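D-mandelate dehydrogenase (Rhodotorula graminis, PDB 2W2L) probably catalyses the NAD-linked interconversion of D-mandelate and its 2-oxo acid, as a member of the D-isomer specific 2-hydroxyacid dehydrogenase family. Local coordinates at residues S250-T255 with G273-A278; G167-G172 with D222-S227; E215-R220 with E240-A245; G279-E284 with T302-G307. All coordinates share one frame; numbering follows the deposited sequence. Where two conformers were deposited one is given.

From the N terminus, 167-172 opens contact 2 and 215-220 opens contact 3; 222-227 then closes contact 2 before 240-245 closes contact 3, so these two contacts cross. Contact 2 joins neighbouring strands of the Rossmann sheet, and contact 3 packs together the helices before and after strand 223-226. Contact 1 follows in series, closing the beta-alpha-beta unit from strand 250-254 through helix 263-271 to strand 275-280. Contact 4 comes last, tying the end of that strand to the loop after strand 299-301. Backbone bonds V253 N to V224 O and G279 N to I252 O carry the sheet from contact 2 through contact 1 to contact 4; these three contacts also touch NAD.

Contact 1: residues S250-T255 with G273-A278; sequences SRIVNT and GKLLSA. With NAD (nicotinamide-adenine-dinucleotide), chain K.
K274 meets S250 just ahead of the parallel pairing of L275 with S250: S250 N donates a weak, bent bond of 3.4 Å to K274 O. The lysine side chain leads away from this pair, its NZ hydrogen-bonded to F243 O and M246 O. L275 forms that bridge and spreads its two methyl branches. CD2 lies 3.7 Å from S250 O, whereas CD1 reaches I252 CG2 at 3.8 Å, the two side chains crossing obliquely. At L276 the chain turns a corner, bringing its N to 2.7 Å from S250 O; the N-H...O angle is 152° and the donor sits nearly along the C=O axis. S277 puts its OG on the face that carries R251, 3.4 Å from R251 CG. That is a packing contact with an aliphatic carbon; the polar ends turn to other partners, S277 OG to V128 O of helix 114-130 and R251 NH1 to D222 O. A278 returns to regular parallel pairing with I252, its CB 4.0 Å from I252 CG2, on the face covered by L266 of helix 263-271. This is the closure of a beta-alpha-beta unit in the Rossmann domain. Its chemistry implies a division of labour: backbone polar groups join the strands, L275, I252 and A278 pack together on one face, and T255 O, just past the end of strand 250-254, accepts a 2.8 Å bond from NAD N7N.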
# COMPACT_ATOMS: atom_id res chain seq x y z
N SER D 250 9.67 -11.46 -11.90
CA SER D 250 9.93 -10.27 -11.08
C SER D 250 8.93 -9.13 -11.38
O SER D 250 7.98 -9.31 -12.17
CB SER D 250 11.37 -9.79 -11.24
OG SER D 250 11.69 -9.81 -12.63
N ARG D 251 9.19 -7.96 -10.76
CA ARG D 251 8.27 -6.84 -10.64
C ARG D 251 9.01 -5.53 -10.79
O ARG D 251 10.23 -5.44 -10.49
CB ARG D 251 7.61 -6.86 -9.26
CG ARG D 251 6.84 -8.16 -8.95
CD ARG D 251 6.69 -8.38 -7.47
NE ARG D 251 6.49 -9.80 -7.20
CZ ARG D 251 7.46 -10.69 -7.09
NH1 ARG D 251 8.75 -10.34 -7.22
NH2 ARG D 251 7.15 -11.95 -6.84
N ILE D 252 8.29 -4.51 -11.23
CA ILE D 252 8.87 -3.17 -11.34
C ILE D 252 7.82 -2.08 -11.05
O ILE D 252 6.62 -2.23 -11.41
CB ILE D 252 9.58 -2.92 -12.72
CG1 ILE D 252 10.54 -1.71 -12.64
CG2 ILE D 252 8.57 -2.78 -13.85
CD1 ILE D 252 11.25 -1.39 -13.94
N VAL D 253 8.28 -1.03 -10.36
CA VAL D 253 7.45 0.15 -10.14
C VAL D 253 8.18 1.41 -10.58
O VAL D 253 9.42 1.51 -10.46
CB VAL D 253 6.97 0.29 -8.64
CG1 VAL D 253 6.11 -0.96 -8.22
CG2 VAL D 253 8.18 0.63 -7.65
N ASN D 254 7.41 2.36 -11.09
CA ASN D 254 7.92 3.67 -11.51
C ASN D 254 7.17 4.85 -10.92
O ASN D 254 5.97 5.01 -11.12
CB ASN D 254 7.92 3.82 -13.03
CG ASN D 254 8.80 5.00 -13.48
OD1 ASN D 254 9.47 5.65 -12.66
ND2 ASN D 254 8.81 5.28 -14.79
N THR D 255 7.88 5.71 -10.20
CA THR D 255 7.28 6.96 -9.71
C THR D 255 8.12 8.14 -10.13
O THR D 255 7.85 9.26 -9.72
CB THR D 255 7.13 6.98 -8.16
OG1 THR D 255 8.40 6.84 -7.55
CG2 THR D 255 6.21 5.85 -7.66
N GLY D 273 6.14 -12.88 -19.90
CA GLY D 273 6.26 -13.53 -18.59
C GLY D 273 7.54 -13.16 -17.81
O GLY D 273 7.74 -13.58 -16.67
N LYS D 274 8.42 -12.36 -18.39
CA LYS D 274 9.59 -11.97 -17.68
C LYS D 274 9.16 -11.22 -16.40
O LYS D 274 9.63 -11.55 -15.29
CB LYS D 274 10.51 -11.15 -18.56
CG LYS D 274 11.62 -10.42 -17.81
CD LYS D 274 12.51 -11.32 -16.89
CE LYS D 274 13.32 -12.39 -17.66
NZ LYS D 274 14.52 -11.80 -18.27
N LEU D 275 8.26 -10.25 -16.55
CA LEU D 275 7.69 -9.56 -15.39
C LEU D 275 6.32 -10.20 -15.02
O LEU D 275 5.51 -10.46 -15.88
CB LEU D 275 7.48 -8.08 -15.69
CG LEU D 275 8.66 -7.14 -15.86
CD1 LEU D 275 8.09 -5.74 -16.14
CD2 LEU D 275 9.63 -7.10 -14.65
N LEU D 276 6.09 -10.46 -13.74
CA LEU D 276 4.80 -10.91 -13.28
C LEU D 276 3.77 -9.79 -13.30
O LEU D 276 2.59 -10.01 -13.64
CB LEU D 276 4.92 -11.43 -11.84
CG LEU D 276 3.58 -11.87 -11.24
CD1 LEU D 276 3.06 -13.23 -11.85
CD2 LEU D 276 3.60 -11.91 -9.72
N SER D 277 4.21 -8.61 -12.90
CA SER D 277 3.35 -7.49 -12.65
C SER D 277 4.19 -6.19 -12.65
O SER D 277 5.40 -6.21 -12.32
CB SER D 277 2.74 -7.70 -11.26
OG SER D 277 3.73 -7.63 -10.24
N ALA D 278 3.57 -5.07 -13.00
CA ALA D 278 4.28 -3.79 -12.96
C ALA D 278 3.38 -2.77 -12.35
O ALA D 278 2.16 -2.93 -12.40
CB ALA D 278 4.67 -3.33 -14.36
PA NAD K . 16.98 13.62 -5.44
O1A NAD K . 16.85 14.99 -5.99
O2A NAD K . 17.97 13.67 -4.29
O5B NAD K . 17.26 12.58 -6.64
C5B NAD K . 18.46 12.48 -7.38
C4B NAD K . 19.18 11.19 -6.96
O4B NAD K . 19.32 10.26 -8.02
C3B NAD K . 20.58 11.48 -6.42
O3B NAD K . 20.86 10.70 -5.29
C2B NAD K . 21.50 11.04 -7.53
O2B NAD K . 22.67 10.51 -6.97
C1B NAD K . 20.68 10.05 -8.35
N9A NAD K . 20.83 10.34 -9.79
C8A NAD K . 21.05 11.60 -10.32
N7A NAD K . 21.14 11.50 -11.66
C5A NAD K . 20.98 10.20 -12.01
C6A NAD K . 21.00 9.58 -13.25
N6A NAD K . 21.46 10.27 -14.30
N1A NAD K . 20.83 8.21 -13.32
C2A NAD K . 20.64 7.47 -12.16
N3A NAD K . 20.62 8.09 -10.92
C4A NAD K . 20.79 9.44 -10.85
O3 NAD K . 15.55 13.00 -5.02
PN NAD K . 14.18 13.04 -5.92
O1N NAD K . 13.16 12.89 -4.87
O2N NAD K . 14.12 14.26 -6.78
O5D NAD K . 14.10 11.75 -6.90
C5D NAD K . 14.13 11.91 -8.30
C4D NAD K . 12.86 11.48 -9.03
O4D NAD K . 11.64 11.58 -8.28
C3D NAD K . 12.67 12.38 -10.24
O3D NAD K . 12.51 11.69 -11.46
C2D NAD K . 11.37 13.09 -9.98
O2D NAD K . 10.76 13.52 -11.18
C1D NAD K . 10.62 12.03 -9.17
N1N NAD K . 9.35 12.59 -8.61
C2N NAD K . 8.16 11.92 -8.79
C3N NAD K . 6.95 12.43 -8.27
C7N NAD K . 5.61 11.76 -8.53
O7N NAD K . 4.46 12.59 -8.56
N7N NAD K . 5.54 10.43 -8.74
C4N NAD K . 6.96 13.65 -7.59
C5N NAD K . 8.16 14.34 -7.42
C6N NAD K . 9.34 13.80 -7.94

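Contact 2: residues G167-G172 with D222-S227; sequences GAVGLG and DCVSVS. With NAD (nicotinamide-adenine-dinucleotide), chain K.
In the dinucleotide-binding Rossmann sheet, strand 165-169 sets G167, A168 and V169 parallel beside V224, S225 and V226 of the middle strand, 223-226. The short axes lie 4.6 Å apart and their directions differ by 22°. Four backbone bonds form the ladder: G167 N to C223 O at 2.7 Å, S225 N to G167 O, V169 N to S225 O, and S227 N to V169 O at 3.0 Å. On one face of the ladder, V169 CG2 meets V224 CG1 at 3.9 Å, and V224 CG1 also lies 3.6 Å from G167 O. V169 CG2 gets there by standing anti to its own carbonyl carbon, on the face where L217 of helix 214-220 packs. Beyond the ladder comes the glycine-rich loop of the fold, G170-L171-G172, with G170 at a positive phi of 97° and G172 as N-cap of helix 173-186. With no side chain on G172, where a CB would run into NAD O5B, its CA approaches NAD O3B to 3.2 Å. One water bridges the ends of both segments to the cofactor: it accepts from G172 N and donates to S227 O and to the adenosine ribose, the water oxygen standing 2.6 Å from NAD O4B.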
# COMPACT_ATOMS: atom_id res chain seq x y z
N GLY D 167 15.21 -3.64 -5.61
CA GLY D 167 16.34 -3.05 -6.33
C GLY D 167 16.08 -1.60 -6.66
O GLY D 167 15.27 -1.29 -7.57
N ALA D 168 16.76 -0.72 -5.94
CA ALA D 168 16.60 0.71 -6.17
C ALA D 168 17.49 1.25 -7.30
O ALA D 168 18.72 1.21 -7.21
CB ALA D 168 16.87 1.47 -4.91
N VAL D 169 16.85 1.74 -8.36
CA VAL D 169 17.51 2.49 -9.40
C VAL D 169 17.48 3.94 -8.96
O VAL D 169 16.46 4.64 -9.14
CB VAL D 169 16.77 2.32 -10.78
CG1 VAL D 169 17.32 3.29 -11.80
CG2 VAL D 169 16.93 0.94 -11.32
N GLY D 170 18.59 4.41 -8.41
CA GLY D 170 18.65 5.75 -7.78
C GLY D 170 18.46 5.65 -6.26
O GLY D 170 17.59 4.92 -5.76
N LEU D 171 19.26 6.37 -5.49
CA LEU D 171 19.06 6.35 -4.05
C LEU D 171 19.07 7.78 -3.49
O LEU D 171 19.68 8.08 -2.42
CB LEU D 171 20.09 5.45 -3.35
CG LEU D 171 19.65 5.12 -1.93
CD1 LEU D 171 18.33 4.36 -1.93
CD2 LEU D 171 20.74 4.33 -1.13
N GLY D 172 18.39 8.67 -4.23
CA GLY D 172 18.10 10.04 -3.79
C GLY D 172 17.11 10.09 -2.65
O GLY D 172 16.70 9.05 -2.11
N ASP D 222 13.78 -8.57 -6.99
CA ASP D 222 12.48 -9.22 -7.01
C ASP D 222 11.46 -8.17 -7.33
O ASP D 222 10.45 -8.43 -7.98
CB ASP D 222 12.16 -9.83 -5.64
CG ASP D 222 12.97 -11.11 -5.37
OD1 ASP D 222 12.88 -12.03 -6.21
OD2 ASP D 222 13.71 -11.19 -4.34
N CYS D 223 11.74 -6.96 -6.88
CA CYS D 223 11.04 -5.81 -7.42
C CYS D 223 12.04 -4.65 -7.59
O CYS D 223 12.86 -4.41 -6.72
CB CYS D 223 9.86 -5.45 -6.50
SG CYS D 223 8.86 -4.05 -6.97
N VAL D 224 11.96 -3.97 -8.72
CA VAL D 224 12.78 -2.77 -9.01
C VAL D 224 11.95 -1.49 -8.78
O VAL D 224 10.80 -1.36 -9.28
CB VAL D 224 13.29 -2.81 -10.48
CG1 VAL D 224 13.89 -1.46 -10.90
CG2 VAL D 224 14.35 -3.93 -10.69
N SER D 225 12.54 -0.56 -8.03
CA SER D 225 11.97 0.80 -7.86
C SER D 225 12.80 1.88 -8.61
O SER D 225 13.94 2.22 -8.22
CB SER D 225 11.85 1.16 -6.38
OG SER D 225 11.42 2.50 -6.18
N VAL D 226 12.22 2.43 -9.66
CA VAL D 226 12.88 3.47 -10.41
C VAL D 226 12.60 4.82 -9.79
O VAL D 226 11.46 5.24 -9.72
CB VAL D 226 12.37 3.48 -11.88
CG1 VAL D 226 13.09 4.53 -12.68
CG2 VAL D 226 12.61 2.15 -12.50
N SER D 227 13.63 5.51 -9.32
CA SER D 227 13.45 6.86 -8.77
C SER D 227 14.62 7.70 -9.18
O SER D 227 15.50 7.91 -8.38
CB SER D 227 13.32 6.83 -7.24
OG SER D 227 13.09 8.15 -6.68
PA NAD K . 16.98 13.62 -5.44
O1A NAD K . 16.85 14.99 -5.99
O2A NAD K . 17.97 13.67 -4.29
O5B NAD K . 17.26 12.58 -6.64
C5B NAD K . 18.46 12.48 -7.38
C4B NAD K . 19.18 11.19 -6.96
O4B NAD K . 19.32 10.26 -8.02
C3B NAD K . 20.58 11.48 -6.42
O3B NAD K . 20.86 10.70 -5.29
C2B NAD K . 21.50 11.04 -7.53
O2B NAD K . 22.67 10.51 -6.97
C1B NAD K . 20.68 10.05 -8.35
N9A NAD K . 20.83 10.34 -9.79
C8A NAD K . 21.05 11.60 -10.32
N7A NAD K . 21.14 11.50 -11.66
C5A NAD K . 20.98 10.20 -12.01
C6A NAD K . 21.00 9.58 -13.25
N6A NAD K . 21.46 10.27 -14.30
N1A NAD K . 20.83 8.21 -13.32
C2A NAD K . 20.64 7.47 -12.16
N3A NAD K . 20.62 8.09 -10.92
C4A NAD K . 20.79 9.44 -10.85
O3 NAD K . 15.55 13.00 -5.02
PN NAD K . 14.18 13.04 -5.92
O1N NAD K . 13.16 12.89 -4.87
O2N NAD K . 14.12 14.26 -6.78
O5D NAD K . 14.10 11.75 -6.90
C5D NAD K . 14.13 11.91 -8.30
C4D NAD K . 12.86 11.48 -9.03
O4D NAD K . 11.64 11.58 -8.28
C3D NAD K . 12.67 12.38 -10.24
O3D NAD K . 12.51 11.69 -11.46
C2D NAD K . 11.37 13.09 -9.98
O2D NAD K . 10.76 13.52 -11.18
C1D NAD K . 10.62 12.03 -9.17
N1N NAD K . 9.35 12.59 -8.61
C2N NAD K . 8.16 11.92 -8.79
C3N NAD K . 6.95 12.43 -8.27
C7N NAD K . 5.61 11.76 -8.53
O7N NAD K . 4.46 12.59 -8.56
N7N NAD K . 5.54 10.43 -8.74
C4N NAD K . 6.96 13.65 -7.59
C5N NAD K . 8.16 14.34 -7.42
C6N NAD K . 9.34 13.80 -7.94
O HOH W 1 17.35 8.84 -7.00

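Contact 3: residues E215-R220 with E240-A245; sequences EELARR and EAFFAA
F242 carries much of the packing between helices 214-220 and 240-245, and its ring lies against A218. Its CG is anti to the backbone N (chi1 -170°), which swings the ring from the flank of its helix toward the facing one. CB, CG and CD2 stand back, with no atom of 215-220 within 4.2 Å. CD1 is the first to touch, 4.0 Å from A218 CB, and CE1 comes closer, at 3.8 Å from the same methyl. CE2 and CZ, farther out, also meet A218 CB, while L217 CD2 lies 4.3 Å from CZ near the ring plane, at the edge. The methyl of A218 thus sits over one face, 3.8 Å from the ring centroid and 14° off the normal, the geometry of a CH-pi contact. On its other flank A218 CB packs against A245 CB at 3.9 Å. That methyl in turn reaches E215 CG at 3.9 Å, and R219 CA makes a CA-H...O contact of 3.3 Å with A245 O. Alanines at the crossing suit the 8.3 Å between the helix axes, which run in similar directions at 37°. The pair lies on the sheet face bearing V169 and V224: L217 rests against V191 of strand 189-193, F242 CZ against V224, and F243 continues the layer by packing on helix 263-271.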
# COMPACT_ATOMS: atom_id res chain seq x y z
N GLU D 215 22.49 -3.70 -14.95
CA GLU D 215 22.32 -5.13 -15.18
C GLU D 215 22.49 -5.91 -13.88
O GLU D 215 21.81 -6.91 -13.66
CB GLU D 215 23.27 -5.63 -16.30
CG GLU D 215 23.59 -7.15 -16.29
CD GLU D 215 25.00 -7.50 -15.73
OE1 GLU D 215 25.81 -6.53 -15.50
OE2 GLU D 215 25.30 -8.72 -15.52
N GLU D 216 23.39 -5.46 -13.02
CA GLU D 216 23.63 -6.18 -11.79
C GLU D 216 22.46 -6.01 -10.92
O GLU D 216 22.01 -6.96 -10.29
CB GLU D 216 24.87 -5.68 -11.06
CG GLU D 216 26.08 -6.40 -11.55
CD GLU D 216 27.29 -5.54 -11.63
OE1 GLU D 216 27.20 -4.33 -11.32
OE2 GLU D 216 28.36 -6.07 -12.02
N LEU D 217 21.96 -4.79 -10.89
CA LEU D 217 20.83 -4.47 -10.08
C LEU D 217 19.61 -5.25 -10.57
O LEU D 217 18.95 -5.85 -9.76
CB LEU D 217 20.53 -2.97 -10.13
CG LEU D 217 19.30 -2.75 -9.24
CD1 LEU D 217 19.71 -2.05 -7.91
CD2 LEU D 217 18.22 -2.04 -9.92
N ALA D 218 19.33 -5.21 -11.87
CA ALA D 218 18.27 -6.01 -12.46
C ALA D 218 18.35 -7.48 -12.03
O ALA D 218 17.38 -8.06 -11.53
CB ALA D 218 18.30 -5.89 -13.97
N ARG D 219 19.54 -8.07 -12.17
CA ARG D 219 19.77 -9.51 -11.90
C ARG D 219 19.34 -9.91 -10.48
O ARG D 219 18.83 -11.02 -10.26
CB ARG D 219 21.26 -9.81 -12.14
CG ARG D 219 21.68 -11.28 -12.33
CD ARG D 219 23.15 -11.41 -12.82
NE ARG D 219 24.17 -11.07 -11.81
CZ ARG D 219 25.15 -10.17 -11.96
NH1 ARG D 219 25.28 -9.46 -13.08
NH2 ARG D 219 26.03 -9.98 -10.98
N ARG D 220 19.58 -9.01 -9.52
CA ARG D 220 19.42 -9.27 -8.10
C ARG D 220 18.00 -9.04 -7.57
O ARG D 220 17.68 -9.44 -6.46
CB ARG D 220 20.35 -8.33 -7.35
CG ARG D 220 21.88 -8.55 -7.52
CD ARG D 220 22.40 -9.78 -6.76
NE ARG D 220 22.31 -9.64 -5.31
CZ ARG D 220 23.20 -8.98 -4.55
NH1 ARG D 220 24.26 -8.37 -5.10
NH2 ARG D 220 23.02 -8.90 -3.21
N GLU D 240 15.11 -2.94 -23.04
CA GLU D 240 15.17 -4.37 -23.29
C GLU D 240 16.34 -5.07 -22.59
O GLU D 240 16.16 -6.12 -21.96
CB GLU D 240 15.38 -4.64 -24.74
CG GLU D 240 14.28 -4.38 -25.67
CD GLU D 240 14.65 -4.97 -27.04
OE1 GLU D 240 15.63 -5.76 -27.07
OE2 GLU D 240 14.00 -4.64 -28.07
N ALA D 241 17.54 -4.54 -22.77
CA ALA D 241 18.70 -5.09 -22.07
C ALA D 241 18.39 -5.25 -20.56
O ALA D 241 18.68 -6.30 -19.99
CB ALA D 241 20.00 -4.23 -22.30
N PHE D 242 17.77 -4.23 -19.94
CA PHE D 242 17.40 -4.27 -18.53
C PHE D 242 16.36 -5.37 -18.19
O PHE D 242 16.52 -6.08 -17.21
CB PHE D 242 16.93 -2.90 -18.06
CG PHE D 242 16.76 -2.79 -16.57
CD1 PHE D 242 17.79 -2.31 -15.77
CD2 PHE D 242 15.56 -3.19 -15.96
CE1 PHE D 242 17.64 -2.21 -14.42
CE2 PHE D 242 15.41 -3.11 -14.58
CZ PHE D 242 16.45 -2.61 -13.82
N PHE D 243 15.33 -5.55 -19.00
CA PHE D 243 14.37 -6.56 -18.71
C PHE D 243 14.91 -7.94 -19.00
O PHE D 243 14.55 -8.93 -18.36
CB PHE D 243 13.08 -6.28 -19.46
CG PHE D 243 12.35 -5.03 -18.97
CD1 PHE D 243 11.84 -4.97 -17.68
CD2 PHE D 243 12.18 -3.94 -19.80
CE1 PHE D 243 11.16 -3.81 -17.21
CE2 PHE D 243 11.49 -2.77 -19.36
CZ PHE D 243 10.98 -2.71 -18.06
N ALA D 244 15.84 -8.02 -19.94
CA ALA D 244 16.46 -9.31 -20.20
C ALA D 244 17.29 -9.73 -18.99
O ALA D 244 17.40 -10.90 -18.71
CB ALA D 244 17.33 -9.26 -21.49
N ALA D 245 17.88 -8.78 -18.28
CA ALA D 245 18.71 -9.16 -17.15
C ALA D 245 17.93 -9.48 -15.89
O ALA D 245 18.55 -9.97 -14.94
CB ALA D 245 19.80 -8.10 -16.84

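Contact 4: residues G279-E284 with T302-G307; sequences GLDVHE and TTHIGG. With NAD (nicotinamide-adenine-dinucleotide), chain K.
D281 and T302 face each other at the nicotinamide end of the Rossmann domain, where strands 275-280 and 299-301 run out into loops beside the cofactor. T302 N still donates strand-fashion to L280 O, at 2.9 Å. The carboxylate of D281 then gathers the rest: with CG anti to its backbone N (chi1 -178°), it projects into the loop 302-307. OD1 accepts from T302 OG1 at 2.6 Å through its anti lone pair, and weakly from I305 N at 2.9 Å. OD2 takes a weak bond from G306 N at 3.1 Å and a nearly straight one, 172° at hydrogen, from the carboxamide nitrogen N7N of NAD at 3.2 Å. Oxygen O7N of that carboxamide receives a weak bond from G307 N, so both its polar atoms are addressed from this contact, N7N donating also to T255 O. Within the loop, H304 N bonds to T302 O across an inverse gamma turn centred on T303, whose OG1 is satisfied by a polar side chain of another protein chain. Beside these polar links, V282 CG1 rests over one face of the H304 ring, 3.7 Å from its centroid and 9° off the ring normal.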
# COMPACT_ATOMS: atom_id res chain seq x y z
N GLY D 279 3.98 -1.72 -11.77
CA GLY D 279 3.21 -0.62 -11.22
C GLY D 279 3.69 0.74 -11.69
O GLY D 279 4.81 1.17 -11.35
N LEU D 280 2.86 1.43 -12.47
CA LEU D 280 3.27 2.76 -12.94
C LEU D 280 2.42 3.92 -12.43
O LEU D 280 1.20 3.96 -12.65
CB LEU D 280 3.26 2.79 -14.45
CG LEU D 280 3.99 1.68 -15.23
CD1 LEU D 280 3.70 1.97 -16.64
CD2 LEU D 280 5.51 1.69 -14.99
N ASP D 281 3.07 4.86 -11.75
CA ASP D 281 2.47 6.15 -11.45
C ASP D 281 2.89 7.23 -12.43
O ASP D 281 2.45 8.35 -12.32
CB ASP D 281 2.79 6.65 -10.05
CG ASP D 281 2.11 7.98 -9.73
OD1 ASP D 281 0.85 7.96 -9.65
OD2 ASP D 281 2.82 9.02 -9.59
N VAL D 282 3.71 6.89 -13.41
CA VAL D 282 4.03 7.84 -14.47
C VAL D 282 4.11 7.14 -15.84
O VAL D 282 4.41 5.96 -15.92
CB VAL D 282 5.34 8.58 -14.17
CG1 VAL D 282 5.17 9.47 -12.96
CG2 VAL D 282 6.45 7.60 -13.99
N HIS D 283 3.84 7.84 -16.93
CA HIS D 283 3.66 7.10 -18.20
C HIS D 283 4.44 7.76 -19.28
O HIS D 283 4.54 8.99 -19.31
CB HIS D 283 2.17 7.00 -18.54
CG HIS D 283 1.34 6.35 -17.47
ND1 HIS D 283 0.95 7.00 -16.32
CD2 HIS D 283 0.83 5.09 -17.38
CE1 HIS D 283 0.22 6.19 -15.57
NE2 HIS D 283 0.14 5.02 -16.19
N GLU D 284 5.06 6.98 -20.15
CA GLU D 284 5.89 7.58 -21.16
C GLU D 284 5.13 8.56 -22.01
O GLU D 284 5.74 9.51 -22.45
CB GLU D 284 6.52 6.55 -22.09
CG GLU D 284 7.45 7.19 -23.15
CD GLU D 284 8.18 6.17 -24.01
OE1 GLU D 284 7.72 5.00 -24.08
OE2 GLU D 284 9.23 6.53 -24.63
N THR D 302 -1.64 4.44 -12.03
CA THR D 302 -2.32 5.57 -11.40
C THR D 302 -2.09 6.96 -12.07
O THR D 302 -1.07 7.18 -12.72
CB THR D 302 -1.88 5.66 -10.00
OG1 THR D 302 -0.46 5.71 -10.00
CG2 THR D 302 -2.38 4.43 -9.20
N THR D 303 -3.00 7.90 -11.84
CA THR D 303 -2.95 9.23 -12.49
C THR D 303 -1.90 10.21 -11.91
O THR D 303 -2.21 11.34 -11.53
CB THR D 303 -4.36 9.89 -12.50
OG1 THR D 303 -4.75 10.18 -11.15
CG2 THR D 303 -5.43 8.95 -13.17
N HIS D 304 -0.64 9.79 -11.90
CA HIS D 304 0.47 10.62 -11.42
C HIS D 304 0.19 11.30 -10.05
O HIS D 304 0.45 12.51 -9.90
CB HIS D 304 0.84 11.67 -12.47
CG HIS D 304 2.24 12.20 -12.34
ND1 HIS D 304 2.97 12.16 -11.17
CD2 HIS D 304 3.04 12.82 -13.25
CE1 HIS D 304 4.17 12.70 -11.36
NE2 HIS D 304 4.23 13.11 -12.61
N ILE D 305 -0.33 10.55 -9.09
CA ILE D 305 -0.63 11.13 -7.80
C ILE D 305 0.53 11.05 -6.77
O ILE D 305 0.32 11.24 -5.56
CB ILE D 305 -1.98 10.59 -7.22
CG1 ILE D 305 -1.95 9.06 -7.07
CG2 ILE D 305 -3.20 10.98 -8.12
CD1 ILE D 305 -3.14 8.54 -6.30
N GLY D 306 1.75 10.82 -7.25
CA GLY D 306 2.88 10.57 -6.36
C GLY D 306 3.05 11.61 -5.26
O GLY D 306 3.09 11.27 -4.08
N GLY D 307 3.11 12.88 -5.67
CA GLY D 307 3.30 13.99 -4.75
C GLY D 307 1.97 14.64 -4.38
O GLY D 307 1.93 15.53 -3.51
PA NAD K . 16.98 13.62 -5.44
O1A NAD K . 16.85 14.99 -5.99
O2A NAD K . 17.97 13.67 -4.29
O5B NAD K . 17.26 12.58 -6.64
C5B NAD K . 18.46 12.48 -7.38
C4B NAD K . 19.18 11.19 -6.96
O4B NAD K . 19.32 10.26 -8.02
C3B NAD K . 20.58 11.48 -6.42
O3B NAD K . 20.86 10.70 -5.29
C2B NAD K . 21.50 11.04 -7.53
O2B NAD K . 22.67 10.51 -6.97
C1B NAD K . 20.68 10.05 -8.35
N9A NAD K . 20.83 10.34 -9.79
C8A NAD K . 21.05 11.60 -10.32
N7A NAD K . 21.14 11.50 -11.66
C5A NAD K . 20.98 10.20 -12.01
C6A NAD K . 21.00 9.58 -13.25
N6A NAD K . 21.46 10.27 -14.30
N1A NAD K . 20.83 8.21 -13.32
C2A NAD K . 20.64 7.47 -12.16
N3A NAD K . 20.62 8.09 -10.92
C4A NAD K . 20.79 9.44 -10.85
O3 NAD K . 15.55 13.00 -5.02
PN NAD K . 14.18 13.04 -5.92
O1N NAD K . 13.16 12.89 -4.87
O2N NAD K . 14.12 14.26 -6.78
O5D NAD K . 14.10 11.75 -6.90
C5D NAD K . 14.13 11.91 -8.30
C4D NAD K . 12.86 11.48 -9.03
O4D NAD K . 11.64 11.58 -8.28
C3D NAD K . 12.67 12.38 -10.24
O3D NAD K . 12.51 11.69 -11.46
C2D NAD K . 11.37 13.09 -9.98
O2D NAD K . 10.76 13.52 -11.18
C1D NAD K . 10.62 12.03 -9.17
N1N NAD K . 9.35 12.59 -8.61
C2N NAD K . 8.16 11.92 -8.79
C3N NAD K . 6.95 12.43 -8.27
C7N NAD K . 5.61 11.76 -8.53
O7N NAD K . 4.46 12.59 -8.56
N7N NAD K . 5.54 10.43 -8.74
C4N NAD K . 6.96 13.65 -7.59
C5N NAD K . 8.16 14.34 -7.42
C6N NAD K . 9.34 13.80 -7.94